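Local coordinates for GST N-terminal domain-containing protein (Pseudomonas syringae pv. tomato, PDB 3IC8) that is of unknown function but, as a glutathione S-transferase-like protein with a thioredoxin-type N-terminal domain, may bind glutathione, at residues H154-P157 with T158-R162; V197-P200 with F201-Y205; H105-S108 with L109-P113. All coordinates share one frame; numbering follows the deposited sequence.

Interaction 1. Residues H154-P157 with T158-R162; sequences HQWP and TFMSR
The selenium of M160, here a selenomethionine, lies beside the six-membered ring of W156 in a Met-aromatic contact one helical turn apart. SE is 4.8 Å from the centroid of that W156 ring and stands 47° off the ring normal, so the approach is oblique. The pair sits on helix 149-167 of the all-helical C-terminal domain of the glutathione S-transferase fold. The side chain of M160 is bent at both chi2 and chi3, which curls it against the indole. M160 CG approaches the indole obliquely, 3.2 Å from W156 NE1. The methyl CE of M160 reaches the six-membered ring, 3.8 Å from W156 CZ2. With CG anti to the backbone N (chi1 -180°), the indole of W156 lies where both M160 and F159 can reach it. F159 meets another part of the same ring system. F159 CD2 lies 4.2 Å from W156 CE3, and the two side chains cross at about a right angle. The carbonyl oxygen of Q155 sits over one face of the F159 ring.

P157 kinks the helix, because its N has no proton to give to the turn before. The chain still closes round it. T158 N bonds to Q155 O, with the donor above the carbonyl plane. M160 N gives a much straighter bond to W156 O, 168° at the hydrogen and in the carbonyl plane. W156 and M160 are buried, and both pack on L189 of helix 180-193. H105 of helix 88-110 meets the F159 ring edge-to-face. On the outer side, S161 N bonds to P157 O at 3.1 Å, and S161 OG lies 3.0 Å from that same P157 O.

Interaction 2. Residues V197-P200 with F201-Y205; sequences VTAP and FVDDY
V197 begins the segment, and its carbonyl oxygen lies obliquely to the F201 ring. T198 does more. T198 O accepts a bond from F201 N, with the donor above the carbonyl plane, and also lies at the edge of the F201 ring, 3.2 Å from F201 CD2. T198 CB is 4.0 Å from the same F201 CD2. The hydroxyl of T198 turns back to L192 O. A199 O accepts two hydrogen bonds. D203 N comes in the carbonyl plane at 2.7 Å from A199 O, nearly straight at 171°. V202 N comes from above that plane and is more bent. The CB of A199 lies 3.9 Å from D203 OD2. That carboxylate is held from outside, by a salt bridge to K193 and by hydrogen bonds to S36 and Y9 of the second subunit. P200 O receives D204 N at 3.2 Å. The D204 side chain folds back over the turn, CG anti to the carbonyl carbon (chi1 -79°). This brings D204 OD2 to 4.0 Å from P200 CB. This is a short helix, 200-203, with proline in its first turn, in the C-terminal domain of the glutathione S-transferase fold.

Interaction 3. Residues H105-S108 with L109-P113; sequences HAVS and LVFQP
Three i to i+4 backbone bonds carry helix 88-110 through its last turn: L109 N to H105 O at 3.2 Å, V110 N to A106 O, which is weak, and F111 N to V107 O at 3.1 Å. F111 then leaves the helix as the centre of an inverse gamma turn, and Q112 N makes a weak bond to V110 O. The F111 side chain folds back along the last turn, where a chi1 of -64° sets its ring beside its own backbone N. The edge of its ring therefore faces V107 O, with F111 CD2 3.3 Å from that oxygen. F111 CD2 is also 4.1 Å from V107 CB. V110 CG1 sits over the centre of one face of the F111 ring.

L109 and V110 cover the carbonyls of the turn before. L109 CG is 3.5 Å from H105 O. V110 CG2 is 3.3 Å from A106 O. The helix belongs to the helical bundle that follows the thioredoxin-like domain in glutathione S-transferases. A106, L109 and V110 pack on L192 of helix 180-193. V107 and S108 pack on M116 of the second subunit, and F111 on T195 of that subunit. S108 OG bonds back to L104 O of its own helix, which satisfies this buried hydroxyl. Q112 folds back on the helix end. Its chain is extended beyond CG, and Q112 NE2 gives a hydrogen bond to L109 O at 3.1 Å, bent to 141° at the hydrogen.

How the interactions relate
Interaction 3 comes first in the chain, at the end of helix 88-110. Interaction 1 follows in helix 149-167, and interaction 2 after helix 180-193. Each is local, so none closes a long loop. They stand in series and neither nest nor cross. In space they meet. H105 CB of interaction 3 lies 3.7 Å from W156 CE3 of interaction 1. F201 CZ of interaction 2 lies 3.8 Å from L109 CD2 of interaction 3. Y205 of interaction 2 packs on M160 of interaction 1. Together they join helices 88-110 and 149-167 to the short helix 200-203. Interactions 2 and 3 also touch the second subunit.

Interaction 1. Residues H154-P157 with T158-R162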
loop_
_atom_site.group_PDB
_atom_site.type_symbol
_atom_site.label_atom_id
_atom_site.label_comp_id
_atom_site.label_asym_id
_atom_site.label_seq_id
_atom_site.Cartn_x
_atom_site.Cartn_y
_atom_site.Cartn_z
ATOM N N HIS A 154 -6.904 -2.538 32.432
ATOM C CA HIS A 154 -8.251 -2.986 32.655
ATOM C C HIS A 154 -9.249 -2.259 31.801
ATOM O O HIS A 154 -10.146 -2.829 31.292
ATOM C CB HIS A 154 -8.535 -2.731 34.118
ATOM C CG HIS A 154 -9.895 -3.123 34.572
ATOM N ND1 HIS A 154 -10.865 -2.202 34.861
ATOM C CD2 HIS A 154 -10.433 -4.327 34.841
ATOM C CE1 HIS A 154 -11.952 -2.822 35.266
ATOM N NE2 HIS A 154 -11.711 -4.112 35.266
ATOM N N GLN A 155 -9.079 -0.964 31.687
ATOM C CA GLN A 155 -9.910 -0.121 30.848
ATOM C C GLN A 155 -9.773 -0.177 29.337
ATOM O O GLN A 155 -10.711 0.064 28.642
ATOM C CB GLN A 155 -9.938 1.306 31.366
ATOM C CG GLN A 155 -10.601 1.391 32.687
ATOM C CD GLN A 155 -10.622 2.761 33.246
ATOM O OE1 GLN A 155 -9.965 3.637 32.754
ATOM N NE2 GLN A 155 -11.399 2.961 34.271
ATOM N N TRP A 156 -8.590 -0.491 28.843
ATOM C CA TRP A 156 -8.240 -0.261 27.462
ATOM C C TRP A 156 -9.071 -1.009 26.454
ATOM O O TRP A 156 -9.367 -0.524 25.411
ATOM C CB TRP A 156 -6.771 -0.541 27.238
ATOM C CG TRP A 156 -6.351 -0.321 25.876
ATOM C CD1 TRP A 156 -6.131 -1.255 24.956
ATOM C CD2 TRP A 156 -6.123 0.920 25.247
ATOM N NE1 TRP A 156 -5.767 -0.698 23.795
ATOM C CE2 TRP A 156 -5.749 0.651 23.947
ATOM C CE3 TRP A 156 -6.187 2.235 25.663
ATOM C CZ2 TRP A 156 -5.435 1.641 23.057
ATOM C CZ3 TRP A 156 -5.874 3.196 24.801
ATOM C CH2 TRP A 156 -5.514 2.909 23.503
ATOM N N PRO A 157 -9.408 -2.221 26.787
ATOM C CA PRO A 157 -10.177 -3.082 25.929
ATOM C C PRO A 157 -11.573 -2.565 25.687
ATOM O O PRO A 157 -12.130 -2.818 24.663
ATOM C CB PRO A 157 -10.177 -4.375 26.703
ATOM C CG PRO A 157 -9.037 -4.323 27.448
ATOM C CD PRO A 157 -8.845 -2.974 27.892
ATOM N N THR A 158 -12.128 -1.859 26.641
ATOM C CA THR A 158 -13.426 -1.304 26.450
ATOM C C THR A 158 -13.396 -0.308 25.316
ATOM O O THR A 158 -14.241 -0.334 24.479
ATOM C CB THR A 158 -13.910 -0.616 27.725
ATOM O OG1 THR A 158 -14.160 -1.585 28.720
ATOM C CG2 THR A 158 -15.135 0.112 27.487
ATOM N N PHE A 159 -12.419 0.578 25.305
ATOM C CA PHE A 159 -12.297 1.550 24.235
ATOM C C PHE A 159 -11.993 0.967 22.881
ATOM O O PHE A 159 -12.532 1.397 21.919
ATOM C CB PHE A 159 -11.211 2.582 24.503
ATOM C CG PHE A 159 -11.243 3.214 25.843
ATOM C CD1 PHE A 159 -12.356 3.837 26.310
ATOM C CD2 PHE A 159 -10.115 3.243 26.606
ATOM C CE1 PHE A 159 -12.346 4.417 27.504
ATOM C CE2 PHE A 159 -10.117 3.826 27.790
ATOM C CZ PHE A 159 -11.232 4.411 28.247
HETATM N N MSE A 160 -11.065 0.039 22.810
HETATM C CA MSE A 160 -10.706 -0.561 21.547
HETATM C C MSE A 160 -11.772 -1.410 20.867
HETATM O O MSE A 160 -11.906 -1.391 19.675
HETATM C CB MSE A 160 -9.384 -1.287 21.653
HETATM C CG MSE A 160 -8.258 -0.354 21.787
HETATM SE SE MSE A 160 -8.051 0.742 20.301
HETATM C CE MSE A 160 -8.448 2.429 20.913
ATOM N N SER A 161 -12.498 -2.176 21.656
ATOM C CA SER A 161 -13.570 -2.990 21.158
ATOM C C SER A 161 -14.694 -2.157 20.594
ATOM O O SER A 161 -15.311 -2.522 19.637
ATOM C CB SER A 161 -14.060 -3.956 22.220
ATOM O OG SER A 161 -14.735 -3.303 23.242
ATOM N N ARG A 162 -14.954 -1.042 21.241
ATOM C CA ARG A 162 -15.945 -0.116 20.791
ATOM C C ARG A 162 -15.562 0.464 19.459
ATOM O O ARG A 162 -16.362 0.550 18.583
ATOM C CB ARG A 162 -16.135 0.970 21.836
ATOM C CG ARG A 162 -17.428 0.908 22.589
ATOM C CD ARG A 162 -17.275 0.817 24.082
ATOM N NE ARG A 162 -17.311 2.101 24.742
ATOM C CZ ARG A 162 -17.783 2.327 25.957
ATOM N NH1 ARG A 162 -18.307 1.377 26.672
ATOM N NH2 ARG A 162 -17.748 3.529 26.447
#

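Interaction 2. Residues V197-P200 with F201-Y205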
loop_
_atom_site.group_PDB
_atom_site.type_symbol
_atom_site.label_atom_id
_atom_site.label_comp_id
_atom_site.label_asym_id
_atom_site.label_seq_id
_atom_site.Cartn_x
_atom_site.Cartn_y
_atom_site.Cartn_z
ATOM N N VAL A 197 5.879 -4.896 22.087
ATOM C CA VAL A 197 5.051 -5.216 23.216
ATOM C C VAL A 197 3.707 -4.520 23.254
ATOM O O VAL A 197 2.726 -5.132 23.600
ATOM C CB VAL A 197 5.787 -4.910 24.504
ATOM C CG1 VAL A 197 4.913 -5.135 25.658
ATOM C CG2 VAL A 197 7.014 -5.727 24.602
ATOM N N THR A 198 3.687 -3.237 22.911
ATOM C CA THR A 198 2.470 -2.436 22.886
ATOM C C THR A 198 1.636 -2.450 21.625
ATOM O O THR A 198 0.528 -2.026 21.644
ATOM C CB THR A 198 2.713 -0.962 23.259
ATOM O OG1 THR A 198 3.568 -0.352 22.307
ATOM C CG2 THR A 198 3.302 -0.851 24.611
ATOM N N ALA A 199 2.173 -2.949 20.536
ATOM C CA ALA A 199 1.482 -2.984 19.264
ATOM C C ALA A 199 0.191 -3.812 19.213
ATOM O O ALA A 199 -0.721 -3.482 18.516
ATOM C CB ALA A 199 2.404 -3.372 18.209
ATOM N N PRO A 200 0.132 -4.874 19.985
ATOM C CA PRO A 200 -1.054 -5.706 20.056
ATOM C C PRO A 200 -2.240 -4.954 20.629
ATOM O O PRO A 200 -3.353 -5.300 20.394
ATOM C CB PRO A 200 -0.610 -6.823 20.974
ATOM C CG PRO A 200 0.767 -6.880 20.810
ATOM C CD PRO A 200 1.228 -5.517 20.704
ATOM N N PHE A 201 -1.976 -3.907 21.378
ATOM C CA PHE A 201 -3.033 -3.089 21.875
ATOM C C PHE A 201 -3.807 -2.437 20.745
ATOM O O PHE A 201 -4.980 -2.229 20.877
ATOM C CB PHE A 201 -2.497 -2.043 22.823
ATOM C CG PHE A 201 -2.089 -2.580 24.122
ATOM C CD1 PHE A 201 -2.995 -3.177 24.942
ATOM C CD2 PHE A 201 -0.803 -2.466 24.545
ATOM C CE1 PHE A 201 -2.618 -3.653 26.131
ATOM C CE2 PHE A 201 -0.429 -2.952 25.708
ATOM C CZ PHE A 201 -1.336 -3.550 26.510
ATOM N N VAL A 202 -3.136 -2.183 19.637
ATOM C CA VAL A 202 -3.797 -1.841 18.407
ATOM C C VAL A 202 -4.073 -3.001 17.453
ATOM O O VAL A 202 -5.150 -3.143 16.968
ATOM C CB VAL A 202 -3.008 -0.832 17.650
ATOM C CG1 VAL A 202 -3.772 -0.361 16.499
ATOM C CG2 VAL A 202 -2.650 0.277 18.506
ATOM N N ASP A 203 -3.081 -3.824 17.187
ATOM C CA ASP A 203 -3.142 -4.815 16.126
ATOM C C ASP A 203 -4.193 -5.913 16.319
ATOM O O ASP A 203 -4.602 -6.541 15.380
ATOM C CB ASP A 203 -1.755 -5.379 15.827
ATOM C CG ASP A 203 -0.842 -4.371 15.173
ATOM O OD1 ASP A 203 -1.320 -3.348 14.723
ATOM O OD2 ASP A 203 0.357 -4.581 15.116
ATOM N N ASP A 204 -4.606 -6.106 17.559
ATOM C CA ASP A 204 -5.622 -7.056 17.942
ATOM C C ASP A 204 -6.990 -6.698 17.444
ATOM O O ASP A 204 -7.871 -7.506 17.466
ATOM C CB ASP A 204 -5.682 -7.211 19.434
ATOM C CG ASP A 204 -4.626 -8.080 19.938
ATOM O OD1 ASP A 204 -4.603 -8.386 21.122
ATOM O OD2 ASP A 204 -3.789 -8.455 19.138
ATOM N N TYR A 205 -7.170 -5.468 17.027
ATOM C CA TYR A 205 -8.400 -5.072 16.431
ATOM C C TYR A 205 -8.130 -4.662 15.033
ATOM O O TYR A 205 -7.604 -3.624 14.784
ATOM C CB TYR A 205 -8.967 -3.925 17.224
ATOM C CG TYR A 205 -8.852 -4.152 18.682
ATOM C CD1 TYR A 205 -7.678 -3.918 19.332
ATOM C CD2 TYR A 205 -9.901 -4.629 19.397
ATOM C CE1 TYR A 205 -7.558 -4.138 20.633
ATOM C CE2 TYR A 205 -9.789 -4.849 20.708
ATOM C CZ TYR A 205 -8.615 -4.594 21.328
ATOM O OH TYR A 205 -8.485 -4.806 22.655
#

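Interaction 3. Residues H105-S108 with L109-P113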
loop_
_atom_site.group_PDB
_atom_site.type_symbol
_atom_site.label_atom_id
_atom_site.label_comp_id
_atom_site.label_asym_id
_atom_site.label_seq_id
_atom_site.Cartn_x
_atom_site.Cartn_y
_atom_site.Cartn_z
ATOM N N HIS A 105 -4.165 6.884 28.689
ATOM C CA HIS A 105 -4.018 5.459 28.690
ATOM C C HIS A 105 -2.915 5.012 27.772
ATOM O O HIS A 105 -2.147 4.172 28.108
ATOM C CB HIS A 105 -5.302 4.818 28.224
ATOM C CG HIS A 105 -6.416 4.942 29.192
ATOM N ND1 HIS A 105 -6.887 3.885 29.920
ATOM C CD2 HIS A 105 -7.138 6.008 29.574
ATOM C CE1 HIS A 105 -7.850 4.292 30.710
ATOM N NE2 HIS A 105 -8.021 5.577 30.518
ATOM N N ALA A 106 -2.847 5.569 26.589
ATOM C CA ALA A 106 -1.864 5.122 25.636
ATOM C C ALA A 106 -0.434 5.330 26.094
ATOM O O ALA A 106 0.380 4.488 25.922
ATOM C CB ALA A 106 -2.102 5.760 24.313
ATOM N N VAL A 107 -0.150 6.477 26.663
ATOM C CA VAL A 107 1.147 6.767 27.239
ATOM C C VAL A 107 1.549 5.984 28.475
ATOM O O VAL A 107 2.701 5.755 28.687
ATOM C CB VAL A 107 1.435 8.254 27.341
ATOM C CG1 VAL A 107 1.325 8.858 26.017
ATOM C CG2 VAL A 107 0.523 8.911 28.261
ATOM N N SER A 108 0.593 5.641 29.309
ATOM C CA SER A 108 0.861 4.802 30.447
ATOM C C SER A 108 1.301 3.434 30.028
ATOM O O SER A 108 2.164 2.860 30.627
ATOM C CB SER A 108 -0.366 4.650 31.336
ATOM O OG SER A 108 -0.747 5.853 31.912
ATOM N N LEU A 109 0.653 2.901 29.024
ATOM C CA LEU A 109 0.963 1.602 28.549
ATOM C C LEU A 109 2.329 1.482 27.964
ATOM O O LEU A 109 3.003 0.532 28.203
ATOM C CB LEU A 109 -0.027 1.225 27.478
ATOM C CG LEU A 109 -1.395 0.758 27.895
ATOM C CD1 LEU A 109 -2.231 0.496 26.711
ATOM C CD2 LEU A 109 -1.276 -0.443 28.702
ATOM N N VAL A 110 2.696 2.418 27.128
ATOM C CA VAL A 110 3.980 2.428 26.501
ATOM C C VAL A 110 5.165 2.710 27.391
ATOM O O VAL A 110 6.165 2.032 27.336
ATOM C CB VAL A 110 3.972 3.454 25.406
ATOM C CG1 VAL A 110 5.300 3.583 24.789
ATOM C CG2 VAL A 110 2.960 3.108 24.403
ATOM N N PHE A 111 5.066 3.749 28.188
ATOM C CA PHE A 111 6.195 4.184 28.957
ATOM C C PHE A 111 6.284 3.507 30.302
ATOM O O PHE A 111 6.219 4.127 31.308
ATOM C CB PHE A 111 6.186 5.694 29.068
ATOM C CG PHE A 111 6.344 6.377 27.768
ATOM C CD1 PHE A 111 7.512 6.295 27.084
ATOM C CD2 PHE A 111 5.325 7.083 27.212
ATOM C CE1 PHE A 111 7.642 6.908 25.900
ATOM C CE2 PHE A 111 5.476 7.695 26.040
ATOM C CZ PHE A 111 6.625 7.601 25.382
ATOM N N GLN A 112 6.428 2.204 30.273
ATOM C CA GLN A 112 6.658 1.415 31.442
ATOM C C GLN A 112 7.681 0.378 31.054
ATOM O O GLN A 112 7.864 0.112 29.911
ATOM C CB GLN A 112 5.372 0.799 31.972
ATOM C CG GLN A 112 4.569 0.107 30.967
ATOM C CD GLN A 112 3.497 -0.756 31.573
ATOM O OE1 GLN A 112 3.735 -1.504 32.506
ATOM N NE2 GLN A 112 2.311 -0.672 31.029
ATOM N N PRO A 113 8.335 -0.204 32.029
ATOM C CA PRO A 113 9.512 -1.033 31.856
ATOM C C PRO A 113 9.231 -2.263 31.053
ATOM O O PRO A 113 10.095 -2.806 30.431
ATOM C CB PRO A 113 9.828 -1.432 33.270
ATOM C CG PRO A 113 9.365 -0.365 34.060
ATOM C CD PRO A 113 8.263 0.324 33.383
#